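Local coordinates for Sodium/sialic acid symporter SiaT (Proteus mirabilis, PDB 5NV9), which uses the sodium gradient across the bacterial inner membrane to drive uptake of the sialic acid N-acetylneuraminic acid as a symporter, at residues Ala108-Glu113 / Asn356-Thr361; Val118-Phe123 / Gly434-Gly439; Ala246-Phe251 / Pro417-Phe422; Ile411-Gly416 / Phe459-Ile464; Phe422-Phe427 / Met467-Ala472. All blocks are in the same frame, centred on the assembly; numbering follows the deposited sequence.

Contact 1: residues Ala108-Glu113 / Asn356-Thr361; sequences AYEYLE and NSDIYT
On the cytoplasmic face of this LeuT-fold transporter, E110 of the short helix 110-115 accepts a hydrogen bond from S357, near the C-terminal end of the long helix 328-361. The donor S357 OG lies 2.6 Å from E110 OE2 and meets it from above the carboxylate, 40° out of its plane. The groups meet because S357 OG stands opposite its own backbone N (chi1 175°) and the E110 chain runs extended beyond CG. E110 OE2 also accepts from the backbone N atoms of T106 and S107, donors that would probably favour the charged carboxylate despite D358 nearby. Helix 328-361 supplies sodium ligands further back along its length, whereas residues 356-361 form its cytoplasmic end and include a wider pi-type turn. Within that turn N356 O takes both T361 N and T361 OG1, the two donors arriving from opposite faces of the carbonyl plane. D358 OD2 lies 3.7 Å from Y109 CD2, at the edge of the tyrosine ring, with ring and carboxylate planes 58° apart. Both polar ends are held by other partners: D358 OD2 by S107 and S125, D358 OD1 by R121, and Y109 OH by the carbonyl of A253.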
# COMPACT_ATOMS: atom_id res chain seq x y z
N ALA A 108 14.93 -2.28 5.10
CA ALA A 108 14.82 -1.12 5.99
C ALA A 108 15.15 -1.41 7.45
O ALA A 108 15.71 -0.51 8.16
CB ALA A 108 13.41 -0.54 5.90
N TYR A 109 14.88 -2.65 7.87
CA TYR A 109 14.96 -3.06 9.30
C TYR A 109 16.42 -3.22 9.77
O TYR A 109 16.74 -3.24 10.96
CB TYR A 109 14.02 -4.25 9.58
CG TYR A 109 12.66 -3.92 9.04
CD1 TYR A 109 11.95 -2.80 9.51
CD2 TYR A 109 12.15 -4.61 7.90
CE1 TYR A 109 10.73 -2.43 8.93
CE2 TYR A 109 10.92 -4.24 7.33
CZ TYR A 109 10.24 -3.13 7.81
OH TYR A 109 9.05 -2.75 7.21
N GLU A 110 17.33 -3.24 8.81
CA GLU A 110 18.78 -3.19 9.10
C GLU A 110 19.13 -1.93 9.85
O GLU A 110 20.04 -1.95 10.67
CB GLU A 110 19.63 -3.21 7.81
CG GLU A 110 19.59 -4.50 7.03
CD GLU A 110 20.16 -4.40 5.60
OE1 GLU A 110 21.11 -3.63 5.33
OE2 GLU A 110 19.67 -5.12 4.71
N TYR A 111 18.46 -0.82 9.55
CA TYR A 111 18.67 0.40 10.32
C TYR A 111 18.49 0.13 11.85
O TYR A 111 19.28 0.64 12.66
CB TYR A 111 17.74 1.54 9.86
CG TYR A 111 17.69 2.66 10.84
CD1 TYR A 111 18.71 3.59 10.88
CD2 TYR A 111 16.64 2.75 11.80
CE1 TYR A 111 18.70 4.60 11.84
CE2 TYR A 111 16.63 3.73 12.76
CZ TYR A 111 17.66 4.66 12.78
OH TYR A 111 17.66 5.68 13.71
N LEU A 112 17.45 -0.65 12.22
CA LEU A 112 17.11 -0.91 13.60
C LEU A 112 18.20 -1.72 14.33
O LEU A 112 18.42 -1.47 15.52
CB LEU A 112 15.76 -1.59 13.76
CG LEU A 112 14.49 -0.83 13.28
CD1 LEU A 112 13.25 -1.70 13.42
CD2 LEU A 112 14.31 0.52 13.96
N GLU A 113 18.88 -2.62 13.64
CA GLU A 113 20.00 -3.30 14.24
C GLU A 113 21.16 -2.32 14.36
O GLU A 113 21.79 -2.26 15.42
CB GLU A 113 20.43 -4.56 13.51
CG GLU A 113 21.71 -5.15 14.08
CD GLU A 113 21.87 -6.64 13.87
OE1 GLU A 113 21.24 -7.25 12.98
OE2 GLU A 113 22.63 -7.23 14.66
N ASN A 356 15.46 -12.29 2.90
CA ASN A 356 16.82 -12.49 2.41
C ASN A 356 17.89 -11.87 3.36
O ASN A 356 18.92 -12.51 3.70
CB ASN A 356 16.98 -11.91 1.00
CG ASN A 356 17.99 -12.67 0.15
OD1 ASN A 356 19.17 -12.30 0.07
ND2 ASN A 356 17.54 -13.77 -0.45
N SER A 357 17.63 -10.62 3.76
CA SER A 357 18.56 -9.87 4.57
C SER A 357 18.41 -10.21 6.06
O SER A 357 19.39 -10.59 6.68
CB SER A 357 18.39 -8.35 4.34
OG SER A 357 19.24 -7.61 5.24
N ASP A 358 17.17 -10.06 6.58
CA ASP A 358 16.88 -10.08 8.01
C ASP A 358 16.81 -11.50 8.56
O ASP A 358 17.04 -11.70 9.75
CB ASP A 358 15.56 -9.38 8.36
CG ASP A 358 15.52 -7.92 7.90
OD1 ASP A 358 16.56 -7.27 8.00
OD2 ASP A 358 14.47 -7.44 7.41
N ILE A 359 16.50 -12.48 7.71
CA ILE A 359 16.37 -13.85 8.18
C ILE A 359 17.56 -14.71 7.67
O ILE A 359 18.44 -15.14 8.47
CB ILE A 359 15.00 -14.42 7.81
CG1 ILE A 359 13.85 -13.52 8.33
CG2 ILE A 359 14.80 -15.82 8.37
CD1 ILE A 359 13.83 -13.30 9.81
N TYR A 360 17.62 -14.90 6.37
CA TYR A 360 18.57 -15.78 5.75
C TYR A 360 20.03 -15.32 5.88
O TYR A 360 20.90 -16.08 6.25
CB TYR A 360 18.20 -15.96 4.26
CG TYR A 360 19.11 -16.87 3.49
CD1 TYR A 360 19.28 -18.20 3.85
CD2 TYR A 360 19.80 -16.39 2.34
CE1 TYR A 360 20.13 -19.05 3.11
CE2 TYR A 360 20.67 -17.21 1.62
CZ TYR A 360 20.81 -18.55 1.99
OH TYR A 360 21.66 -19.36 1.26
N THR A 361 20.31 -14.08 5.57
CA THR A 361 21.66 -13.60 5.66
C THR A 361 22.02 -13.38 7.15
O THR A 361 23.03 -13.86 7.65
CB THR A 361 21.85 -12.36 4.78
OG1 THR A 361 21.53 -12.68 3.42
CG2 THR A 361 23.26 -11.87 4.84

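Contact 2: residues Val118-Phe123 / Gly434-Gly439; sequences VRSRLF and GSAVVG
R119 and V437 make a face-on packing contact between two transmembrane helices, 118-151 and 433-452, near the cytoplasmic ends where both begin. The methyl V437 CG2 sits over the centre of the R119 guanidinium, 3.6 Å above its plane, and the nearest arginine atom to that methyl is R119 CZ. NE, NH1 and NH2 of R119 are all slightly farther from the same methyl, as expected of a group centred over the face. The arginine chain bends at chi3 (-67°), and the two side chains cross at about a right angle. The N-H groups of R119 form no hydrogen bond to residues 434-439; its charge is instead paired through NH2 with D117, just before the helix. Helix 118-151 belongs to the LeuT-fold core, and helix 433-452 packs beside it as a later transmembrane helix; the short segments run 37° apart, with their axes 9.7 Å from each other at closest approach. A second point of touch lies deeper, where S120 OG is 3.7 Å from A436 CB. L421 of helix 415-427 packs on both S120 and A436 and so fills in beside this pair. R119 itself is on the surface, whereas S120 and A436 are buried.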
# COMPACT_ATOMS: atom_id res chain seq x y z
N VAL A 118 19.56 -6.48 17.21
CA VAL A 118 18.85 -7.42 16.40
C VAL A 118 17.41 -7.69 16.85
O VAL A 118 16.60 -8.11 16.04
CB VAL A 118 19.68 -8.74 16.28
CG1 VAL A 118 19.61 -9.58 17.55
CG2 VAL A 118 19.26 -9.53 15.07
N ARG A 119 17.06 -7.42 18.10
CA ARG A 119 15.70 -7.72 18.57
C ARG A 119 14.70 -6.75 17.94
O ARG A 119 13.56 -7.12 17.64
CB ARG A 119 15.62 -7.73 20.14
CG ARG A 119 16.49 -8.79 20.85
CD ARG A 119 16.56 -8.58 22.37
NE ARG A 119 17.29 -7.34 22.66
CZ ARG A 119 17.42 -6.77 23.85
NH1 ARG A 119 16.87 -7.31 24.92
NH2 ARG A 119 18.11 -5.64 23.97
N SER A 120 15.10 -5.51 17.76
CA SER A 120 14.22 -4.55 17.20
C SER A 120 14.12 -4.83 15.71
O SER A 120 13.06 -4.63 15.12
CB SER A 120 14.77 -3.13 17.39
OG SER A 120 14.54 -2.63 18.70
N ARG A 121 15.25 -5.20 15.10
CA ARG A 121 15.25 -5.47 13.67
C ARG A 121 14.31 -6.61 13.34
O ARG A 121 13.46 -6.46 12.49
CB ARG A 121 16.66 -5.73 13.18
CG ARG A 121 16.78 -6.48 11.88
CD ARG A 121 18.23 -6.50 11.48
NE ARG A 121 18.39 -7.02 10.14
CZ ARG A 121 19.57 -7.34 9.57
NH1 ARG A 121 20.71 -7.22 10.21
NH2 ARG A 121 19.60 -7.76 8.33
N LEU A 122 14.42 -7.73 14.06
CA LEU A 122 13.60 -8.89 13.82
C LEU A 122 12.13 -8.74 14.16
O LEU A 122 11.23 -9.34 13.46
CB LEU A 122 14.17 -10.09 14.57
CG LEU A 122 15.45 -10.68 13.98
CD1 LEU A 122 16.03 -11.70 14.93
CD2 LEU A 122 15.15 -11.33 12.65
N PHE A 123 11.84 -8.00 15.23
CA PHE A 123 10.46 -7.76 15.56
C PHE A 123 9.82 -7.01 14.38
O PHE A 123 8.72 -7.40 13.93
CB PHE A 123 10.26 -6.99 16.84
CG PHE A 123 8.88 -6.41 16.99
CD1 PHE A 123 7.82 -7.19 17.40
CD2 PHE A 123 8.64 -5.07 16.72
CE1 PHE A 123 6.55 -6.67 17.54
CE2 PHE A 123 7.36 -4.52 16.79
CZ PHE A 123 6.32 -5.32 17.23
N GLY A 434 17.92 -1.48 24.87
CA GLY A 434 17.03 -1.92 25.89
C GLY A 434 15.78 -1.08 25.99
O GLY A 434 14.73 -1.61 26.16
N SER A 435 15.90 0.24 25.90
CA SER A 435 14.75 1.07 26.01
C SER A 435 13.79 0.91 24.80
O SER A 435 12.57 1.04 24.94
CB SER A 435 15.19 2.52 26.25
OG SER A 435 15.35 3.27 25.06
N ALA A 436 14.35 0.61 23.64
CA ALA A 436 13.54 0.24 22.49
C ALA A 436 12.72 -1.06 22.80
O ALA A 436 11.50 -1.09 22.54
CB ALA A 436 14.39 0.10 21.22
N VAL A 437 13.35 -2.08 23.41
CA VAL A 437 12.65 -3.31 23.79
C VAL A 437 11.52 -3.05 24.80
O VAL A 437 10.44 -3.54 24.61
CB VAL A 437 13.60 -4.42 24.25
CG1 VAL A 437 12.82 -5.58 24.87
CG2 VAL A 437 14.38 -4.93 23.06
N VAL A 438 11.78 -2.28 25.88
CA VAL A 438 10.70 -1.87 26.81
C VAL A 438 9.56 -1.18 26.04
O VAL A 438 8.39 -1.49 26.24
CB VAL A 438 11.24 -0.94 27.91
CG1 VAL A 438 10.07 -0.42 28.74
CG2 VAL A 438 12.25 -1.70 28.74
N GLY A 439 9.92 -0.25 25.16
CA GLY A 439 8.98 0.32 24.18
C GLY A 439 8.13 -0.66 23.36
O GLY A 439 6.91 -0.53 23.28

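Contact 3: residues Ala246-Phe251 / Pro417-Phe422; sequences ANIQQF and PMTGLF
T419 presents both branches of its side chain to helix 236-253: the hydroxyl to Q249 and the methyl to I248. The backbones are close here, with the CA atoms of Q249 and T419 only 5.2 Å apart. T419 has chi1 near -62°, which places OG1 opposite its carbonyl carbon and CG2 opposite its backbone N. T419 OG1 lies 3.1 Å from Q249 CB and 3.2 Å from Q249 CA, touching both the backbone and the aliphatic root of the glutamine. The Q249 chain leaves its helix fully extended, with chi1 176° and chi2 172°, and its run crosses the threonine at about a right angle. The methyl branch makes the other contact, T419 CG2 to I248 CG2 at 3.9 Å. Both segments are transmembrane helix in the LeuT fold, and segment 246-251 includes a wider pi-type turn at 249-251. The side chain of Q249 is about 8 Å from that of R135, which binds sialic acid, and about 10 Å from the bound sugar, so the contact lies near the substrate site without lining it. No hydrogen bond joins the two segments. T419 OG1 is bonded to G415 O one turn back in its own helix, so the hydroxyl's polarity is met intrahelically and the touch across the interface is close, unbonded packing of an oxygen on CH groups.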
# COMPACT_ATOMS: atom_id res chain seq x y z
N ALA A 246 -0.43 6.72 9.97
CA ALA A 246 -0.43 5.66 8.97
C ALA A 246 0.54 6.00 7.86
O ALA A 246 1.16 5.08 7.28
CB ALA A 246 -1.83 5.42 8.40
N ASN A 247 0.63 7.29 7.56
CA ASN A 247 1.48 7.80 6.49
C ASN A 247 2.93 7.73 6.94
O ASN A 247 3.79 7.35 6.15
CB ASN A 247 1.11 9.25 6.05
CG ASN A 247 -0.23 9.32 5.28
OD1 ASN A 247 -0.61 8.36 4.63
ND2 ASN A 247 -0.95 10.42 5.41
N ILE A 248 3.22 8.07 8.21
CA ILE A 248 4.57 7.92 8.69
C ILE A 248 4.94 6.43 8.60
O ILE A 248 6.06 6.05 8.18
CB ILE A 248 4.77 8.47 10.11
CG1 ILE A 248 4.59 9.99 10.07
CG2 ILE A 248 6.17 8.22 10.60
CD1 ILE A 248 4.11 10.54 11.42
N GLN A 249 4.04 5.57 9.00
CA GLN A 249 4.32 4.11 8.84
C GLN A 249 4.70 3.79 7.40
O GLN A 249 5.70 3.13 7.11
CB GLN A 249 3.12 3.28 9.25
CG GLN A 249 3.37 1.81 9.00
CD GLN A 249 2.28 0.92 9.56
OE1 GLN A 249 1.70 1.18 10.62
NE2 GLN A 249 2.04 -0.19 8.90
N GLN A 250 3.86 4.24 6.50
CA GLN A 250 3.98 3.86 5.04
C GLN A 250 5.30 4.31 4.43
O GLN A 250 5.94 3.55 3.74
CB GLN A 250 2.81 4.43 4.24
CG GLN A 250 2.76 4.10 2.74
CD GLN A 250 2.56 2.62 2.48
OE1 GLN A 250 1.43 2.15 2.25
NE2 GLN A 250 3.66 1.85 2.53
N PHE A 251 5.73 5.53 4.77
CA PHE A 251 6.89 6.15 4.17
C PHE A 251 8.20 6.06 4.90
O PHE A 251 9.22 6.40 4.28
CB PHE A 251 6.52 7.60 3.76
CG PHE A 251 5.48 7.64 2.68
CD1 PHE A 251 5.85 7.55 1.34
CD2 PHE A 251 4.12 7.69 3.01
CE1 PHE A 251 4.88 7.54 0.34
CE2 PHE A 251 3.14 7.68 2.01
CZ PHE A 251 3.54 7.61 0.68
N PRO A 417 3.85 -0.18 16.58
CA PRO A 417 5.16 -0.38 17.27
C PRO A 417 6.34 -0.35 16.27
O PRO A 417 7.39 0.20 16.57
CB PRO A 417 4.99 -1.74 17.96
CG PRO A 417 3.51 -1.96 18.08
CD PRO A 417 2.89 -1.25 16.90
N MSE A 418 6.17 -0.92 15.06
CA MSE A 418 7.28 -0.90 14.11
C MSE A 418 7.68 0.53 13.77
O MSE A 418 8.88 0.90 13.71
CB MSE A 418 6.80 -1.76 12.94
CG MSE A 418 7.70 -1.79 11.72
SE MSE A 418 6.77 -2.74 10.24
CE MSE A 418 5.44 -3.61 11.41
N THR A 419 6.68 1.37 13.60
CA THR A 419 6.88 2.75 13.18
C THR A 419 7.46 3.59 14.34
O THR A 419 8.28 4.51 14.12
CB THR A 419 5.55 3.40 12.75
OG1 THR A 419 4.99 2.71 11.62
CG2 THR A 419 5.72 4.85 12.45
N GLY A 420 7.00 3.31 15.56
CA GLY A 420 7.57 4.00 16.73
C GLY A 420 9.08 3.77 16.90
O GLY A 420 9.82 4.66 17.34
N LEU A 421 9.51 2.54 16.64
CA LEU A 421 10.89 2.19 16.70
C LEU A 421 11.74 3.07 15.82
O LEU A 421 12.80 3.46 16.27
CB LEU A 421 11.14 0.73 16.36
CG LEU A 421 10.71 -0.31 17.40
CD1 LEU A 421 10.65 -1.73 16.81
CD2 LEU A 421 11.67 -0.32 18.58
N PHE A 422 11.30 3.36 14.58
CA PHE A 422 12.00 4.27 13.70
C PHE A 422 12.00 5.70 14.21
O PHE A 422 13.02 6.39 14.11
CB PHE A 422 11.48 4.21 12.18
CG PHE A 422 11.90 2.95 11.44
CD1 PHE A 422 11.18 1.81 11.55
CD2 PHE A 422 13.06 2.92 10.69
CE1 PHE A 422 11.57 0.64 10.89
CE2 PHE A 422 13.45 1.78 10.02
CZ PHE A 422 12.71 0.64 10.13

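Contact 4: residues Ile411-Gly416 / Phe459-Ile464; sequences IGLMGG and FFYGVI
One water is gripped by three backbone groups between L413, G416 and Y461. The water donates to L413 O at 2.6 Å. Its other two bonds are weak: it donates to Y461 O, 3.0 Å from the water, and accepts from G416 N, also 3.0 Å from the water. The site lies at a break in a transmembrane stretch of the LeuT fold: helix 405-412 gives way to a type I beta turn from G412 to G415, and helix 415-427 carries on beyond it. Bonds such as M414 N to I411 O span three residues here, as in a turn, and the water joins a carbonyl within the turn and the N-H just after it to the first part of helix 459-475. The chains come close at G416: its CA is 4.3 Å from the CA of G462, and G416 CA is 3.7 Å from G462 O. G416 has no side chain, which permits the backbones to come this close. G416 O has a further partner in helix 459-475, the hydroxyl S466 OG. Beside the water the contact becomes apolar. R451 of helix 433-452 packs on both L413 and Y461 there. L413 CG stands opposite its carbonyl carbon (chi1 -62°), and the branch L413 CD2 reaches the tyrosine obliquely, 3.6 Å from Y461 CD2 and 3.9 Å from Y461 CG.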
# COMPACT_ATOMS: atom_id res chain seq x y z
N ILE A 411 -1.97 -8.85 13.50
CA ILE A 411 -0.64 -8.47 12.93
C ILE A 411 -0.61 -6.98 12.50
O ILE A 411 0.42 -6.29 12.66
CB ILE A 411 -0.26 -9.40 11.74
CG1 ILE A 411 1.10 -9.04 11.20
CG2 ILE A 411 -1.26 -9.31 10.61
CD1 ILE A 411 2.16 -9.08 12.30
N GLY A 412 -1.75 -6.50 12.00
CA GLY A 412 -1.97 -5.09 11.68
C GLY A 412 -1.67 -4.15 12.82
O GLY A 412 -1.13 -3.06 12.62
N LEU A 413 -2.00 -4.58 14.04
CA LEU A 413 -1.70 -3.77 15.18
C LEU A 413 -0.18 -3.55 15.39
O LEU A 413 0.21 -2.58 16.08
CB LEU A 413 -2.26 -4.43 16.42
CG LEU A 413 -3.78 -4.61 16.50
CD1 LEU A 413 -4.12 -5.47 17.73
CD2 LEU A 413 -4.43 -3.25 16.57
N MSE A 414 0.66 -4.41 14.83
CA MSE A 414 2.14 -4.29 14.98
C MSE A 414 2.76 -3.18 14.14
O MSE A 414 3.91 -2.79 14.42
CB MSE A 414 2.94 -5.57 14.75
CG MSE A 414 2.36 -6.79 15.46
SE MSE A 414 2.64 -6.59 17.39
CE MSE A 414 0.75 -6.26 17.95
N GLY A 415 2.01 -2.60 13.20
CA GLY A 415 2.46 -1.45 12.44
C GLY A 415 2.80 -0.22 13.25
O GLY A 415 3.79 0.49 12.96
N GLY A 416 2.01 0.04 14.27
CA GLY A 416 2.28 1.11 15.21
C GLY A 416 3.64 0.94 15.88
O GLY A 416 4.52 1.82 15.77
N PHE A 459 -8.53 4.34 13.97
CA PHE A 459 -7.50 5.35 13.70
C PHE A 459 -6.53 5.58 14.87
O PHE A 459 -5.42 6.08 14.65
CB PHE A 459 -8.07 6.70 13.24
CG PHE A 459 -8.43 6.74 11.78
CD1 PHE A 459 -7.46 6.58 10.79
CD2 PHE A 459 -9.77 6.90 11.39
CE1 PHE A 459 -7.79 6.64 9.43
CE2 PHE A 459 -10.11 6.99 10.05
CZ PHE A 459 -9.12 6.83 9.07
N PHE A 460 -6.94 5.21 16.07
CA PHE A 460 -6.10 5.37 17.23
C PHE A 460 -5.05 4.28 17.42
O PHE A 460 -4.13 4.48 18.19
CB PHE A 460 -6.97 5.47 18.45
CG PHE A 460 -7.64 6.82 18.59
CD1 PHE A 460 -6.90 7.95 18.68
CD2 PHE A 460 -9.04 6.93 18.59
CE1 PHE A 460 -7.50 9.22 18.77
CE2 PHE A 460 -9.63 8.17 18.72
CZ PHE A 460 -8.87 9.32 18.81
N TYR A 461 -5.22 3.12 16.78
CA TYR A 461 -4.34 2.00 16.98
C TYR A 461 -2.90 2.34 16.61
O TYR A 461 -1.99 2.00 17.38
CB TYR A 461 -4.77 0.74 16.23
CG TYR A 461 -6.18 0.21 16.49
CD1 TYR A 461 -6.89 0.56 17.61
CD2 TYR A 461 -6.76 -0.66 15.61
CE1 TYR A 461 -8.16 0.07 17.84
CE2 TYR A 461 -8.05 -1.13 15.81
CZ TYR A 461 -8.72 -0.75 16.94
OH TYR A 461 -9.95 -1.19 17.16
N GLY A 462 -2.71 3.02 15.49
CA GLY A 462 -1.36 3.37 15.00
C GLY A 462 -0.66 4.39 15.89
O GLY A 462 0.52 4.24 16.19
N VAL A 463 -1.40 5.42 16.31
CA VAL A 463 -0.90 6.52 17.13
C VAL A 463 -0.43 5.96 18.50
O VAL A 463 0.66 6.27 19.00
CB VAL A 463 -2.03 7.58 17.39
CG1 VAL A 463 -1.42 8.83 18.02
CG2 VAL A 463 -2.76 7.96 16.11
N ILE A 464 -1.27 5.10 19.08
CA ILE A 464 -1.04 4.49 20.40
C ILE A 464 0.21 3.63 20.30
O ILE A 464 1.08 3.70 21.14
CB ILE A 464 -2.27 3.65 20.86
CG1 ILE A 464 -3.34 4.60 21.47
CG2 ILE A 464 -1.89 2.57 21.87
CD1 ILE A 464 -4.74 4.05 21.61
O HOH W 1 -0.61 -0.16 15.77

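Contact 5: residues Phe422-Phe427 / Met467-Ala472; sequences FMLGIF and MSVVIA
L424 and V470 form the close part of this helix pair, their CA atoms 5.2 Å apart. With chi1 at 180°, L424 CG stands opposite the backbone N and the two methyls lie against successive carbonyls: L424 CD1 is 3.7 Å from V470 O, and L424 CD2 is 4.1 Å from V469 O. Side chain meets side chain less closely at L424 CD2 and V469 CG1, 4.2 Å apart. The other close touch is made at the root of selenomethionine M423, whose CB is 3.8 Å from V470 CG2, the valine branch opposite the carbonyl carbon. Beyond this the contact slackens, and selenomethionine M467 comes no nearer than 4.6 Å to segment 422-427. Burial is uneven: L424 and V469 are buried, M423 and V470 partly exposed, and I471, pointing away, is on the surface, where it may face lipid. No hydrogen bond crosses; V470 O is instead taken by T474 OG1 in its own helix. With the axes of the short segments 8.7 Å apart and their directions 39° from each other, this is apolar packing of two transmembrane helices, 415-427 and 459-475, in the LeuT-fold transporter.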
# COMPACT_ATOMS: atom_id res chain seq x y z
N PHE A 422 11.30 3.36 14.58
CA PHE A 422 12.00 4.27 13.70
C PHE A 422 12.00 5.70 14.21
O PHE A 422 13.02 6.39 14.11
CB PHE A 422 11.48 4.21 12.18
CG PHE A 422 11.90 2.95 11.44
CD1 PHE A 422 11.18 1.81 11.55
CD2 PHE A 422 13.06 2.92 10.69
CE1 PHE A 422 11.57 0.64 10.89
CE2 PHE A 422 13.45 1.78 10.02
CZ PHE A 422 12.71 0.64 10.13
N MSE A 423 10.87 6.17 14.71
CA MSE A 423 10.78 7.54 15.24
C MSE A 423 11.70 7.72 16.41
O MSE A 423 12.44 8.69 16.52
CB MSE A 423 9.35 7.86 15.70
CG MSE A 423 8.36 7.86 14.56
SE MSE A 423 6.54 8.35 15.15
CE MSE A 423 7.10 10.13 15.71
N LEU A 424 11.72 6.71 17.25
CA LEU A 424 12.57 6.69 18.48
C LEU A 424 14.06 6.70 18.13
O LEU A 424 14.82 7.52 18.60
CB LEU A 424 12.24 5.46 19.32
CG LEU A 424 13.03 5.30 20.62
CD1 LEU A 424 12.55 6.33 21.60
CD2 LEU A 424 12.92 3.91 21.20
N GLY A 425 14.46 5.80 17.22
CA GLY A 425 15.86 5.77 16.79
C GLY A 425 16.29 7.06 16.12
O GLY A 425 17.41 7.54 16.33
N ILE A 426 15.43 7.58 15.27
CA ILE A 426 15.79 8.72 14.44
C ILE A 426 15.77 9.99 15.27
O ILE A 426 16.62 10.81 15.11
CB ILE A 426 14.90 8.82 13.13
CG1 ILE A 426 15.20 7.68 12.12
CG2 ILE A 426 15.02 10.18 12.44
CD1 ILE A 426 16.58 7.68 11.48
N PHE A 427 14.83 10.15 16.17
CA PHE A 427 14.68 11.45 16.85
C PHE A 427 15.11 11.54 18.32
O PHE A 427 15.18 12.63 18.85
CB PHE A 427 13.24 11.93 16.70
CG PHE A 427 12.88 12.22 15.26
CD1 PHE A 427 13.44 13.31 14.62
CD2 PHE A 427 12.06 11.35 14.54
CE1 PHE A 427 13.13 13.59 13.29
CE2 PHE A 427 11.73 11.63 13.22
CZ PHE A 427 12.26 12.75 12.59
N MSE A 467 3.33 6.03 19.59
CA MSE A 467 3.70 6.93 20.70
C MSE A 467 4.10 6.17 21.97
O MSE A 467 4.84 6.69 22.79
CB MSE A 467 2.62 7.96 20.94
CG MSE A 467 2.50 8.96 19.79
SE MSE A 467 4.25 9.80 19.33
CE MSE A 467 4.69 10.43 21.14
N SER A 468 3.62 4.93 22.13
CA SER A 468 3.99 4.08 23.25
C SER A 468 5.50 3.70 23.18
O SER A 468 6.21 3.67 24.19
CB SER A 468 3.18 2.78 23.25
OG SER A 468 1.85 2.91 23.73
N VAL A 469 5.99 3.35 21.98
CA VAL A 469 7.38 3.07 21.79
C VAL A 469 8.21 4.34 22.09
O VAL A 469 9.22 4.29 22.82
CB VAL A 469 7.67 2.49 20.35
CG1 VAL A 469 9.15 2.25 20.19
CG2 VAL A 469 6.98 1.15 20.16
N VAL A 470 7.79 5.48 21.53
CA VAL A 470 8.51 6.73 21.69
C VAL A 470 8.61 7.11 23.17
O VAL A 470 9.70 7.40 23.70
CB VAL A 470 7.94 7.87 20.83
CG1 VAL A 470 8.58 9.22 21.16
CG2 VAL A 470 8.17 7.62 19.35
N ILE A 471 7.48 7.11 23.85
CA ILE A 471 7.46 7.54 25.23
C ILE A 471 8.19 6.53 26.15
O ILE A 471 9.10 6.91 26.88
CB ILE A 471 6.01 7.86 25.69
CG1 ILE A 471 5.46 9.05 24.89
CG2 ILE A 471 5.97 8.17 27.16
CD1 ILE A 471 3.93 9.12 24.97
N ALA A 472 7.85 5.24 26.11
CA ALA A 472 8.49 4.30 26.98
C ALA A 472 9.97 4.24 26.63
O ALA A 472 10.82 4.14 27.51
CB ALA A 472 7.84 2.92 26.91

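Contacts 3, 4 and 5 are strung along helix 415-427: contact 4 at its start, contact 3 next, about 9 Å away between centres, and contact 5 at its end, about 10 Å from contact 3 and sharing F422 with it. Contacts 4 and 5 also share helix 459-475. Along the chain the segments of contacts 1 and 2 alternate, contact 1 closes before contacts 4 and 5 open, and contact 3 is nested inside the loop closed by contact 2. Contacts 1 and 2, centres about 13 Å apart, are joined by R121, which forms salt bridges with E113 and D358. This packing links the sodium-binding helix 328-361, through its cytoplasmic end, to the late transmembrane helices.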